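Long-range contacts in SusD superfamily protein (Bacteroides vulgatus ATCC 8482, PDB 3JQ0), which is of unknown function but, as a SusD-family outer-membrane protein, probably binds glycans or other nutrients at the cell surface: residues 38-43 / 298-303; 65-70 / 472-477. All coordinates share one frame; numbering follows the deposited sequence.

Contact 1 of 2, residues 38-43 / 298-303; sequences ADIYGD and LQVRRE
Asp43 and Arg301 meet where 41-43 and 299-300 form a short, irregular two-strand antiparallel pairing in this largely helical SusD-family chain, and a salt-bridge network with Arg302 closes one end of the contact. At the other end the shapes are apolar. The Tyr41 ring sets CD1 against Leu298 CB (3.8 Å) and CE1 against Val300 CG2, while Ile40 CG2 covers one ring face over its centre and also meets Val300 CG2. Ile40 and Tyr41 thus pack into the hollow beside Leu298 and Val300, with Phe31 and Leu265 packing beside Tyr41 and Leu298; the Tyr41 hydroxyl bonds Glu35. The straightest backbone link runs from Arg301 N to Ile40 O, 2.9 Å long. In the conformer given, one of two, Arg301 then bends at chi2 (-74°), which folds its guanidinium back over the backbone of Gly42, with Gly42 C 3.5 Å above the centre of that plane. The backbone angles of Gly42 by themselves call for glycine. Asp43 divides its carboxylate between two arginines. In the same Arg301 conformer, OD1 takes NH1 at 2.7 Å, in the guanidinium plane, though the carboxylate itself stands nearly perpendicular to it (85°). OD2 receives two N-H groups of Arg302 from opposite faces of the carboxylate. An alanine in place of Asp43 would probably leave both guanidinium groups without their carboxylate mate and the Arg302 amide without its acceptor. Water adds to the grip, one molecule joining Gly42 N, Asp43 O and Gln299 N, another joining Asp43 OD1 to Arg302 NH2. The Arg302 bonds to Asp43 OD2 are nearly straight: 2.8 Å from the backbone N and 3.0 Å from NE.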
ATOM      1  N   ALA A  38       4.497  10.703  -3.998  1.00  6.49           N
ATOM      2  CA  ALA A  38       5.796  10.879  -3.345  1.00  6.49           C
ATOM      3  C   ALA A  38       6.906  10.849  -4.391  1.00  5.98           C
ATOM      4  O   ALA A  38       6.731  11.430  -5.468  1.00  6.62           O
ATOM      5  CB  ALA A  38       5.946   9.866  -2.182  1.00  6.76           C
ATOM      6  N   ASP A  39       8.047  10.228  -4.076  1.00  6.49           N
ATOM      7  CA  ASP A  39       9.295  10.468  -4.781  1.00  6.23           C
ATOM      8  C   ASP A  39       9.778   9.285  -5.629  1.00  6.71           C
ATOM      9  O   ASP A  39      10.832   9.379  -6.282  1.00  7.44           O
ATOM     10  CB  ASP A  39      10.394  10.896  -3.798  1.00  6.93           C
ATOM     11  CG  ASP A  39      10.539  10.026  -2.555  1.00  6.34           C
ATOM     12  OD1 ASP A  39       9.697   9.118  -2.309  1.00  7.29           O
ATOM     13  OD2 ASP A  39      11.517  10.297  -1.799  1.00  7.51           O
ATOM     14  N   ILE A  40       9.022   8.194  -5.725  1.00  6.42           N
ATOM     15  CA  ILE A  40       9.483   7.030  -6.468  1.00  6.56           C
ATOM     16  C   ILE A  40       9.472   7.240  -7.992  1.00  6.26           C
ATOM     17  O   ILE A  40      10.369   6.765  -8.690  1.00  6.90           O
ATOM     18  CB  ILE A  40       8.686   5.775  -6.060  1.00  6.29           C
ATOM     19  CG1 ILE A  40       8.984   5.376  -4.615  1.00  6.84           C
ATOM     20  CG2 ILE A  40       8.933   4.608  -7.045  1.00  7.32           C
ATOM     21  CD1 ILE A  40       7.959   4.432  -4.009  1.00  9.37           C
ATOM     22  N   TYR A  41       8.429   7.906  -8.467  1.00  6.14           N
ATOM     23  CA  TYR A  41       8.167   8.051  -9.886  1.00  6.16           C
ATOM     24  C   TYR A  41       8.453   9.462 -10.360  1.00  6.44           C
ATOM     25  O   TYR A  41       8.867  10.309  -9.586  1.00  7.91           O
ATOM     26  CB  TYR A  41       6.706   7.657 -10.245  1.00  6.65           C
ATOM     27  CG  TYR A  41       6.269   6.345  -9.667  1.00  6.40           C
ATOM     28  CD1 TYR A  41       6.486   5.153 -10.320  1.00  6.34           C
ATOM     29  CD2 TYR A  41       5.695   6.290  -8.412  1.00  6.85           C
ATOM     30  CE1 TYR A  41       6.121   3.952  -9.753  1.00  6.60           C
ATOM     31  CE2 TYR A  41       5.338   5.102  -7.816  1.00  7.29           C
ATOM     32  CZ  TYR A  41       5.570   3.892  -8.500  1.00  6.42           C
ATOM     33  OH  TYR A  41       5.215   2.678  -7.968  1.00  7.37           O
ATOM     34  N   GLY A  42       8.237   9.717 -11.656  1.00  7.05           N
ATOM     35  CA  GLY A  42       8.347  11.051 -12.222  1.00  7.19           C
ATOM     36  C   GLY A  42       9.185  11.134 -13.474  1.00  6.75           C
ATOM     37  O   GLY A  42       9.073  12.118 -14.213  1.00  7.48           O
ATOM     38  N   ASP A  43      10.007  10.111 -13.769  1.00  6.87           N
ATOM     39  CA  ASP A  43      10.681  10.082 -15.059  1.00  6.93           C
ATOM     40  C   ASP A  43       9.659   9.741 -16.161  1.00  7.15           C
ATOM     41  O   ASP A  43       8.608   9.132 -15.922  1.00  7.56           O
ATOM     42  CB  ASP A  43      11.867   9.112 -15.064  1.00  7.59           C
ATOM     43  CG  ASP A  43      13.150   9.660 -14.459  1.00  7.95           C
ATOM     44  OD1 ASP A  43      13.137  10.841 -14.046  1.00 10.45           O
ATOM     45  OD2 ASP A  43      14.147   8.893 -14.436  1.00  8.53           O
ATOM     46  N   LEU A 298       3.645   5.122 -15.259  1.00  6.94           N
ATOM     47  CA  LEU A 298       4.318   5.588 -14.064  1.00  7.03           C
ATOM     48  C   LEU A 298       5.682   4.914 -14.058  1.00  6.67           C
ATOM     49  O   LEU A 298       5.740   3.677 -14.079  1.00  7.05           O
ATOM     50  CB  LEU A 298       3.543   5.214 -12.792  1.00  8.77           C
ATOM     51  CG  LEU A 298       2.353   6.098 -12.397  1.00  9.22           C
ATOM     52  CD1 LEU A 298       1.569   5.439 -11.262  1.00 11.45           C
ATOM     53  CD2 LEU A 298       2.829   7.542 -12.041  1.00 10.03           C
ATOM     54  N   GLN A 299       6.755   5.706 -14.108  1.00  6.44           N
ATOM     55  CA  GLN A 299       8.123   5.210 -14.269  1.00  6.39           C
ATOM     56  C   GLN A 299       8.936   5.522 -13.031  1.00  6.25           C
ATOM     57  O   GLN A 299       9.193   6.695 -12.712  1.00  6.62           O
ATOM     58  CB  GLN A 299       8.720   5.894 -15.504  1.00  6.50           C
ATOM     59  CG  GLN A 299      10.196   5.611 -15.709  1.00  6.90           C
ATOM     60  CD  GLN A 299      10.513   4.170 -15.964  1.00  7.04           C
ATOM     61  OE1 GLN A 299      10.051   3.609 -16.979  1.00  7.06           O
ATOM     62  NE2 GLN A 299      11.325   3.558 -15.104  1.00  6.99           N
ATOM     63  N   VAL A 300       9.429   4.472 -12.372  1.00  6.45           N
ATOM     64  CA  VAL A 300      10.373   4.619 -11.289  1.00  6.72           C
ATOM     65  C   VAL A 300      11.550   5.455 -11.803  1.00  6.39           C
ATOM     66  O   VAL A 300      12.096   5.182 -12.880  1.00  6.68           O
ATOM     67  CB  VAL A 300      10.838   3.254 -10.766  1.00  7.03           C
ATOM     68  CG1 VAL A 300      12.017   3.373  -9.767  1.00  7.72           C
ATOM     69  CG2 VAL A 300       9.657   2.447 -10.175  1.00  7.36           C
ATOM     70  N   ARG A 301      11.990   6.430 -11.011  1.00  6.70           N
ATOM     71  CA  ARG A 301      13.104   7.297 -11.397  0.55  6.32           C
ATOM     72  C   ARG A 301      14.308   6.409 -11.727  1.00  7.06           C
ATOM     73  O   ARG A 301      14.698   5.540 -10.935  1.00  6.94           O
ATOM     74  CB  ARG A 301      13.470   8.216 -10.232  0.55  6.87           C
ATOM     75  CG  ARG A 301      12.442   9.281  -9.938  0.55  7.33           C
ATOM     76  CD  ARG A 301      12.442  10.411 -10.982  0.55  9.57           C
ATOM     77  NE  ARG A 301      11.642  11.556 -10.575  0.55  9.81           N
ATOM     78  CZ  ARG A 301      11.569  12.695 -11.264  0.55  9.14           C
ATOM     79  NH1 ARG A 301      12.176  12.812 -12.416  0.55 10.11           N
ATOM     80  NH2 ARG A 301      10.847  13.714 -10.802  0.55 11.62           N
ATOM     81  N   ARG A 302      14.935   6.674 -12.859  1.00  6.87           N
ATOM     82  CA  ARG A 302      16.068   5.849 -13.306  1.00  7.81           C
ATOM     83  C   ARG A 302      17.200   5.850 -12.272  1.00  7.23           C
ATOM     84  O   ARG A 302      17.821   4.824 -11.993  1.00  8.35           O
ATOM     85  CB  ARG A 302      16.548   6.333 -14.661  1.00  7.29           C
ATOM     86  CG  ARG A 302      15.549   6.125 -15.774  1.00  7.67           C
ATOM     87  CD  ARG A 302      15.918   6.873 -17.013  1.00  8.54           C
ATOM     88  NE  ARG A 302      15.880   8.291 -16.767  1.00 10.03           N
ATOM     89  CZ  ARG A 302      16.414   9.196 -17.552  1.00 11.64           C
ATOM     90  NH1 ARG A 302      17.008   8.819 -18.687  1.00 13.75           N
ATOM     91  NH2 ARG A 302      16.349  10.478 -17.240  1.00 15.25           N
ATOM     92  N   GLU A 303      17.462   7.003 -11.671  1.00  8.10           N
ATOM     93  CA  GLU A 303      18.511   7.186 -10.690  0.51  8.71           C
ATOM     94  C   GLU A 303      18.254   6.355  -9.417  1.00  8.69           C
ATOM     95  O   GLU A 303      19.174   5.967  -8.700  1.00 10.06           O
ATOM     96  CB  GLU A 303      18.563   8.708 -10.389  0.51  9.14           C
ATOM     97  CG  GLU A 303      19.637   9.161  -9.411  0.51 12.28           C
ATOM     98  CD  GLU A 303      19.535  10.637  -8.970  0.51 14.38           C
ATOM     99  OE1 GLU A 303      18.648  11.405  -9.429  0.51 14.92           O
ATOM    100  OE2 GLU A 303      20.334  11.017  -8.094  0.51 16.39           O
TER
HETATM  101  O   HOH W   1       8.921  12.738  -8.437  1.00 29.97           O
HETATM  102  O   HOH W   2       6.733   8.614 -13.912  1.00  7.04           O
HETATM  103  O   HOH W   3      16.273   9.527 -12.697  1.00 12.03           O
HETATM  104  O   HOH W   4      15.475  12.046 -14.940  1.00 19.75           O

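Contact 2 of 2, residues 65-70 / 472-477; sequences ENVGIS and LWPIDA
Trp473 turns the edge of its indole to the bend at Val67 and Gly68, with CE3 3.5 Å from Val67 O near the ring plane. CZ3 lies 3.9 Å from Ile69 CG1, and Ile69 CD1 reaches the same end of the indole. Arg37 makes a cation-pi contact with this tryptophan, and Leu33 of helix 27-34 touches both it and Ile69. Pro474 comes next, its CG pressed against Val67 CA and CB at 3.7 and 3.8 Å. Its carbonyl O and Ile69 O each accept a bond from one water, at 2.7 Å apiece, which joins segments 65-70 and 472-477, between which no direct hydrogen bond is made. Both loops lead into helices, 75-91 and 477-482, and Asp476 is the N-cap of the latter. Past Ile475, which points away from 65-70 and touches Trp122 and Tyr72, Val67 CG1 packs 3.6 Å from Asp476 N. The Asp476 side chain stands between its own backbone N and carbonyl carbon (chi1 63°), and OD1 is hydrogen-bonded to Thr479 OG1 and Asn71 N. In one of its two conformers Ser70 lies against this carboxylate, its OG 3.3 Å from Asp476 CG.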
ATOM      1  N   GLU A  65      -9.313  20.771 -12.345  1.00  9.10           N
ATOM      2  CA  GLU A  65      -9.613  20.302 -13.705  1.00 10.47           C
ATOM      3  C   GLU A  65      -9.066  18.915 -14.023  1.00 11.31           C
ATOM      4  O   GLU A  65      -9.541  18.292 -14.953  1.00 15.70           O
ATOM      5  CB  GLU A  65      -9.095  21.294 -14.749  1.00 12.74           C
ATOM      6  CG  GLU A  65      -9.933  22.597 -14.708  1.00 17.98           C
ATOM      7  CD  GLU A  65      -9.672  23.585 -15.823  1.00 27.92           C
ATOM      8  OE1 GLU A  65      -8.811  23.331 -16.703  1.00 33.19           O
ATOM      9  OE2 GLU A  65     -10.368  24.638 -15.812  1.00 33.73           O
ATOM     10  N   ASN A  66      -8.093  18.455 -13.270  1.00 10.06           N
ATOM     11  CA  ASN A  66      -7.382  17.190 -13.474  1.00 10.40           C
ATOM     12  C   ASN A  66      -7.147  16.568 -12.118  1.00  8.70           C
ATOM     13  O   ASN A  66      -6.113  16.761 -11.516  1.00 10.01           O
ATOM     14  CB  ASN A  66      -6.024  17.407 -14.178  1.00 12.68           C
ATOM     15  CG  ASN A  66      -6.162  18.141 -15.471  1.00 15.28           C
ATOM     16  OD1 ASN A  66      -6.620  17.587 -16.444  1.00 19.15           O
ATOM     17  ND2 ASN A  66      -5.897  19.446 -15.430  1.00 18.80           N
ATOM     18  N   VAL A  67      -8.139  15.850 -11.622  1.00  9.13           N
ATOM     19  CA  VAL A  67      -8.194  15.513 -10.205  1.00  8.37           C
ATOM     20  C   VAL A  67      -7.413  14.296  -9.783  1.00  8.41           C
ATOM     21  O   VAL A  67      -7.264  14.020  -8.610  1.00  9.35           O
ATOM     22  CB  VAL A  67      -9.640  15.404  -9.682  1.00  8.64           C
ATOM     23  CG1 VAL A  67     -10.406  16.700  -9.866  1.00  9.50           C
ATOM     24  CG2 VAL A  67     -10.377  14.244 -10.323  1.00  9.81           C
ATOM     25  N   GLY A  68      -6.963  13.496 -10.749  1.00  9.13           N
ATOM     26  CA  GLY A  68      -6.268  12.223 -10.455  1.00 10.76           C
ATOM     27  C   GLY A  68      -7.260  11.085 -10.246  1.00 10.11           C
ATOM     28  O   GLY A  68      -7.204  10.095 -10.977  1.00 12.37           O
ATOM     29  N   ILE A  69      -8.105  11.214  -9.214  1.00  8.67           N
ATOM     30  CA  ILE A  69      -9.160  10.252  -8.925  1.00  8.50           C
ATOM     31  C   ILE A  69     -10.431  11.039  -8.647  1.00  8.19           C
ATOM     32  O   ILE A  69     -10.433  11.900  -7.773  1.00  8.95           O
ATOM     33  CB  ILE A  69      -8.811   9.375  -7.685  1.00  8.83           C
ATOM     34  CG1 ILE A  69      -7.484   8.608  -7.891  1.00  9.72           C
ATOM     35  CG2 ILE A  69      -9.996   8.473  -7.354  1.00 10.20           C
ATOM     36  CD1 ILE A  69      -7.066   7.850  -6.649  1.00 11.56           C
ATOM     37  N   SER A  70     -11.481  10.737  -9.408  1.00  8.16           N
ATOM     38  CA  SER A  70     -12.795  11.350  -9.265  0.52  8.06           C
ATOM     39  C   SER A  70     -13.651  10.698  -8.196  1.00  8.20           C
ATOM     40  O   SER A  70     -13.482   9.528  -7.856  1.00  9.03           O
ATOM     41  CB  SER A  70     -13.569  11.309 -10.599  0.52  8.87           C
ATOM     42  OG  SER A  70     -13.095  12.307 -11.478  0.52  8.76           O
ATOM     43  N   LEU A 472      -4.116  17.499   0.412  1.00  7.30           N
ATOM     44  CA  LEU A 472      -5.320  16.692   0.098  1.00  7.09           C
ATOM     45  C   LEU A 472      -5.448  16.592  -1.440  1.00  6.98           C
ATOM     46  O   LEU A 472      -4.565  17.030  -2.165  1.00  8.07           O
ATOM     47  CB  LEU A 472      -6.527  17.323   0.803  1.00  7.79           C
ATOM     48  CG  LEU A 472      -6.425  17.424   2.322  1.00  8.60           C
ATOM     49  CD1 LEU A 472      -7.658  18.214   2.839  1.00 10.04           C
ATOM     50  CD2 LEU A 472      -6.360  16.039   2.940  1.00  9.98           C
ATOM     51  N   TRP A 473      -6.560  16.003  -1.881  1.00  6.94           N
ATOM     52  CA  TRP A 473      -6.878  15.836  -3.277  1.00  6.82           C
ATOM     53  C   TRP A 473      -8.066  16.717  -3.626  1.00  6.49           C
ATOM     54  O   TRP A 473      -8.938  16.943  -2.791  1.00  7.36           O
ATOM     55  CB  TRP A 473      -7.244  14.382  -3.560  1.00  7.51           C
ATOM     56  CG  TRP A 473      -6.076  13.397  -3.451  1.00  7.00           C
ATOM     57  CD1 TRP A 473      -5.375  13.104  -2.324  1.00  7.09           C
ATOM     58  CD2 TRP A 473      -5.556  12.537  -4.476  1.00  7.44           C
ATOM     59  NE1 TRP A 473      -4.400  12.183  -2.598  1.00  7.09           N
ATOM     60  CE2 TRP A 473      -4.507  11.809  -3.912  1.00  7.44           C
ATOM     61  CE3 TRP A 473      -5.854  12.345  -5.824  1.00  8.46           C
ATOM     62  CZ2 TRP A 473      -3.793  10.836  -4.618  1.00  7.74           C
ATOM     63  CZ3 TRP A 473      -5.139  11.396  -6.535  1.00  9.95           C
ATOM     64  CH2 TRP A 473      -4.111  10.665  -5.927  1.00  9.33           C
ATOM     65  N   PRO A 474      -8.117  17.224  -4.856  1.00  7.17           N
ATOM     66  CA  PRO A 474      -9.266  18.015  -5.298  1.00  7.28           C
ATOM     67  C   PRO A 474     -10.488  17.140  -5.563  1.00  7.38           C
ATOM     68  O   PRO A 474     -10.375  15.910  -5.685  1.00  7.60           O
ATOM     69  CB  PRO A 474      -8.750  18.659  -6.579  1.00  8.41           C
ATOM     70  CG  PRO A 474      -7.800  17.614  -7.161  1.00  7.82           C
ATOM     71  CD  PRO A 474      -7.144  16.983  -5.938  1.00  6.85           C
ATOM     72  N   ILE A 475     -11.622  17.778  -5.686  1.00  7.72           N
ATOM     73  CA  ILE A 475     -12.896  17.156  -6.051  1.00  7.54           C
ATOM     74  C   ILE A 475     -13.282  17.576  -7.467  1.00  7.91           C
ATOM     75  O   ILE A 475     -13.242  18.741  -7.801  1.00  8.02           O
ATOM     76  CB  ILE A 475     -14.026  17.554  -5.055  1.00  8.39           C
ATOM     77  CG1 ILE A 475     -13.629  17.281  -3.596  1.00  8.33           C
ATOM     78  CG2 ILE A 475     -15.330  16.826  -5.433  1.00  9.11           C
ATOM     79  CD1 ILE A 475     -14.551  17.929  -2.591  1.00 10.93           C
ATOM     80  N   ASP A 476     -13.625  16.592  -8.299  1.00  7.59           N
ATOM     81  CA  ASP A 476     -13.993  16.879  -9.708  1.00  7.62           C
ATOM     82  C   ASP A 476     -15.341  17.568  -9.805  1.00  7.87           C
ATOM     83  O   ASP A 476     -16.214  17.445  -8.925  1.00  8.29           O
ATOM     84  CB  ASP A 476     -13.994  15.607 -10.512  1.00  8.29           C
ATOM     85  CG  ASP A 476     -15.009  14.625 -10.023  1.00  7.95           C
ATOM     86  OD1 ASP A 476     -14.837  14.081  -8.914  1.00  9.77           O
ATOM     87  OD2 ASP A 476     -16.037  14.442 -10.720  1.00  9.65           O
ATOM     88  N   ALA A 477     -15.512  18.268 -10.921  1.00  7.45           N
ATOM     89  CA  ALA A 477     -16.760  18.970 -11.177  1.00  8.51           C
ATOM     90  C   ALA A 477     -17.989  18.082 -11.273  1.00  7.98           C
ATOM     91  O   ALA A 477     -19.067  18.465 -10.846  1.00  9.50           O
ATOM     92  CB  ALA A 477     -16.614  19.787 -12.456  1.00  8.84           C
TER
HETATM   93  O   HOH W   5     -11.909  14.031  -6.964  1.00  8.80           O

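How the contacts relate
From the N terminus, the chain passes helices 9-25 and 27-34 and reaches the first half of contact 1 at 38-43, then the first half of contact 2 at 65-70, just ahead of helix 75-91. Residues 298-303 close the first loop, 254 residues long, and 472-477 close the second, of 401 residues, shortly before the C terminus. The segments alternate, so the two loops cross and neither nests in the other. Contact 1 pairs strand 41-43 with strand 299-300, whereas contact 2 sets the loop before helix 75-91 against the loop before helix 477-482. Their centres lie about 22 Å apart, the nearest atoms about 8 Å, and helix 27-34 packs against both.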